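Local structure of UPF0045 protein MTH_1187 (Methanothermobacter thermautotrophicus, 1LXN) at residues Met1-Glu5 with Arg86-Lys91. The protein is of unknown function but belongs to the UPF0045 family of thiamine-binding-type proteins and may bind a thiamine-like ligand. Sequence-based numbering, arbitrary orientation.
Sequences MITAE and RGLRDK
Thr3 sets its methyl CG2 against the start of the C-terminal helix 88-98, where the first turn of this helix and the residues leading into it meet the four-stranded antiparallel sheet of a ferredoxin-like fold, on the face away from helix 50-66. On strand 2-10, an inner strand of that sheet, Thr3 points toward this turn, while Ile2 and Ala4 point away and touch Leu50 and Leu53 of helix 50-66. The tight part is centred on Thr3, whose CA lies 6.4 Å from that of Gly87. Its CG2 is 3.4 Å from Arg86 O, and the same methyl meets Leu88 CD2 at 4.0 Å. With chi1 at 52°, OG1 lies between the backbone N and the carbonyl carbon, while CG2 stands opposite the carbonyl carbon and reaches the turn. The Lys91 side chain runs obliquely across that of Thr3, its chain bent at chi3 (61°), but the hydrogen bond from Lys91 NZ to Thr3 OG1 is weak at 3.3 Å; the ammonium has its stronger partner in the salt bridge to Asp79. Without the CG2 methyl and the hydroxyl, as with an alanine here, a gap would probably open beside Leu88 CD2, and Lys91 NZ and a bridging water would lose a shared partner. That water links Thr3 OG1 and Arg86 O, 2.8 Å from each. Toward the N-terminus the contact opens to solvent: Met1, present as selenomethionine and exposed, still brings CG to Arg86 O, but beyond it SE comes no nearer than 4.2 Å, to Gly87 CA. A second water accepts the N-H of Arg86 and can donate to Met1 O. The helix start itself is tied down by Asp90, whose OD2 takes the N-H of the N-cap residue Gly87 at 2.9 Å, nearly straight at 175°, on the anti side of the carboxylate.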
loop_
_atom_site.group_PDB
_atom_site.type_symbol
_atom_site.label_atom_id
_atom_site.label_comp_id
_atom_site.label_asym_id
_atom_site.label_seq_id
_atom_site.Cartn_x
_atom_site.Cartn_y
_atom_site.Cartn_z
HETATM N N MSE A 1 5.099 -14.783 -2.892
HETATM C CA MSE A 1 3.950 -14.127 -2.192
HETATM C C MSE A 1 4.364 -13.214 -1.040
HETATM O O MSE A 1 4.578 -13.670 0.083
HETATM C CB MSE A 1 2.981 -15.182 -1.658
HETATM C CG MSE A 1 1.830 -14.591 -0.856
HETATM SE SE MSE A 1 0.940 -13.162 -1.820
HETATM C CE MSE A 1 -0.224 -14.236 -2.944
ATOM N N ILE A 2 4.461 -11.920 -1.321
ATOM C CA ILE A 2 4.841 -10.939 -0.308
ATOM C C ILE A 2 3.617 -10.108 0.093
ATOM O O ILE A 2 2.835 -9.693 -0.767
ATOM C CB ILE A 2 5.932 -9.975 -0.855
ATOM C CG1 ILE A 2 7.136 -10.775 -1.354
ATOM C CG2 ILE A 2 6.371 -9.004 0.225
ATOM C CD1 ILE A 2 8.218 -9.922 -2.013
ATOM N N THR A 3 3.438 -9.884 1.392
ATOM C CA THR A 3 2.321 -9.060 1.864
ATOM C C THR A 3 2.885 -7.761 2.427
ATOM O O THR A 3 3.969 -7.737 3.018
ATOM C CB THR A 3 1.475 -9.758 2.968
ATOM O OG1 THR A 3 2.333 -10.211 4.025
ATOM C CG2 THR A 3 0.687 -10.929 2.383
ATOM N N ALA A 4 2.145 -6.677 2.248
ATOM C CA ALA A 4 2.608 -5.387 2.722
ATOM C C ALA A 4 1.460 -4.421 2.935
ATOM O O ALA A 4 0.318 -4.698 2.572
ATOM C CB ALA A 4 3.596 -4.796 1.708
ATOM N N GLU A 5 1.783 -3.283 3.534
ATOM C CA GLU A 5 0.813 -2.229 3.764
ATOM C C GLU A 5 1.474 -0.909 3.413
ATOM O O GLU A 5 2.622 -0.658 3.784
ATOM C CB GLU A 5 0.346 -2.191 5.220
ATOM C CG GLU A 5 -0.602 -1.036 5.477
ATOM C CD GLU A 5 -1.313 -1.131 6.809
ATOM O OE1 GLU A 5 -2.131 -0.232 7.100
ATOM O OE2 GLU A 5 -1.059 -2.097 7.561
ATOM N N ARG A 86 1.660 -17.231 2.168
ATOM C CA ARG A 86 0.542 -16.667 2.908
ATOM C C ARG A 86 0.084 -15.330 2.349
ATOM O O ARG A 86 0.817 -14.344 2.406
ATOM C CB ARG A 86 0.929 -16.478 4.379
ATOM C CG ARG A 86 1.237 -17.761 5.134
ATOM C CD ARG A 86 -0.012 -18.362 5.765
ATOM N NE ARG A 86 0.314 -19.482 6.651
ATOM C CZ ARG A 86 0.671 -20.690 6.225
ATOM N NH1 ARG A 86 0.740 -20.942 4.922
ATOM N NH2 ARG A 86 0.976 -21.640 7.101
ATOM N N GLY A 87 -1.130 -15.299 1.809
ATOM C CA GLY A 87 -1.673 -14.058 1.294
ATOM C C GLY A 87 -2.377 -13.339 2.434
ATOM O O GLY A 87 -2.436 -13.850 3.553
ATOM N N LEU A 88 -2.912 -12.154 2.157
ATOM C CA LEU A 88 -3.606 -11.364 3.165
ATOM C C LEU A 88 -4.718 -12.174 3.835
ATOM O O LEU A 88 -4.804 -12.227 5.066
ATOM C CB LEU A 88 -4.192 -10.092 2.525
ATOM C CG LEU A 88 -3.190 -9.096 1.913
ATOM C CD1 LEU A 88 -3.927 -8.049 1.094
ATOM C CD2 LEU A 88 -2.378 -8.432 3.014
ATOM N N ARG A 89 -5.561 -12.802 3.022
ATOM C CA ARG A 89 -6.669 -13.607 3.527
ATOM C C ARG A 89 -6.172 -14.767 4.399
ATOM O O ARG A 89 -6.699 -15.003 5.491
ATOM C CB ARG A 89 -7.503 -14.161 2.362
ATOM C CG ARG A 89 -8.759 -14.909 2.818
ATOM C CD ARG A 89 -9.341 -15.811 1.722
ATOM N NE ARG A 89 -9.857 -15.062 0.576
ATOM C CZ ARG A 89 -10.901 -14.238 0.625
ATOM N NH1 ARG A 89 -11.552 -14.050 1.769
ATOM N NH2 ARG A 89 -11.295 -13.598 -0.472
ATOM N N ASP A 90 -5.162 -15.490 3.916
ATOM C CA ASP A 90 -4.604 -16.620 4.666
ATOM C C ASP A 90 -4.198 -16.189 6.070
ATOM O O ASP A 90 -4.467 -16.888 7.042
ATOM C CB ASP A 90 -3.363 -17.202 3.971
ATOM C CG ASP A 90 -3.665 -17.783 2.606
ATOM O OD1 ASP A 90 -4.721 -18.432 2.453
ATOM O OD2 ASP A 90 -2.831 -17.606 1.688
ATOM N N LYS A 91 -3.545 -15.037 6.168
ATOM C CA LYS A 91 -3.090 -14.533 7.458
ATOM C C LYS A 91 -4.252 -14.173 8.372
ATOM O O LYS A 91 -4.190 -14.393 9.581
ATOM C CB LYS A 91 -2.175 -13.322 7.256
ATOM C CG LYS A 91 -0.919 -13.642 6.437
ATOM C CD LYS A 91 -0.085 -12.394 6.167
ATOM C CE LYS A 91 0.397 -11.741 7.454
ATOM N NZ LYS A 91 1.139 -10.489 7.141
HETATM O O HOH W 1 4.138 -16.039 1.750
HETATM O O HOH W 2 2.748 -12.963 3.902
#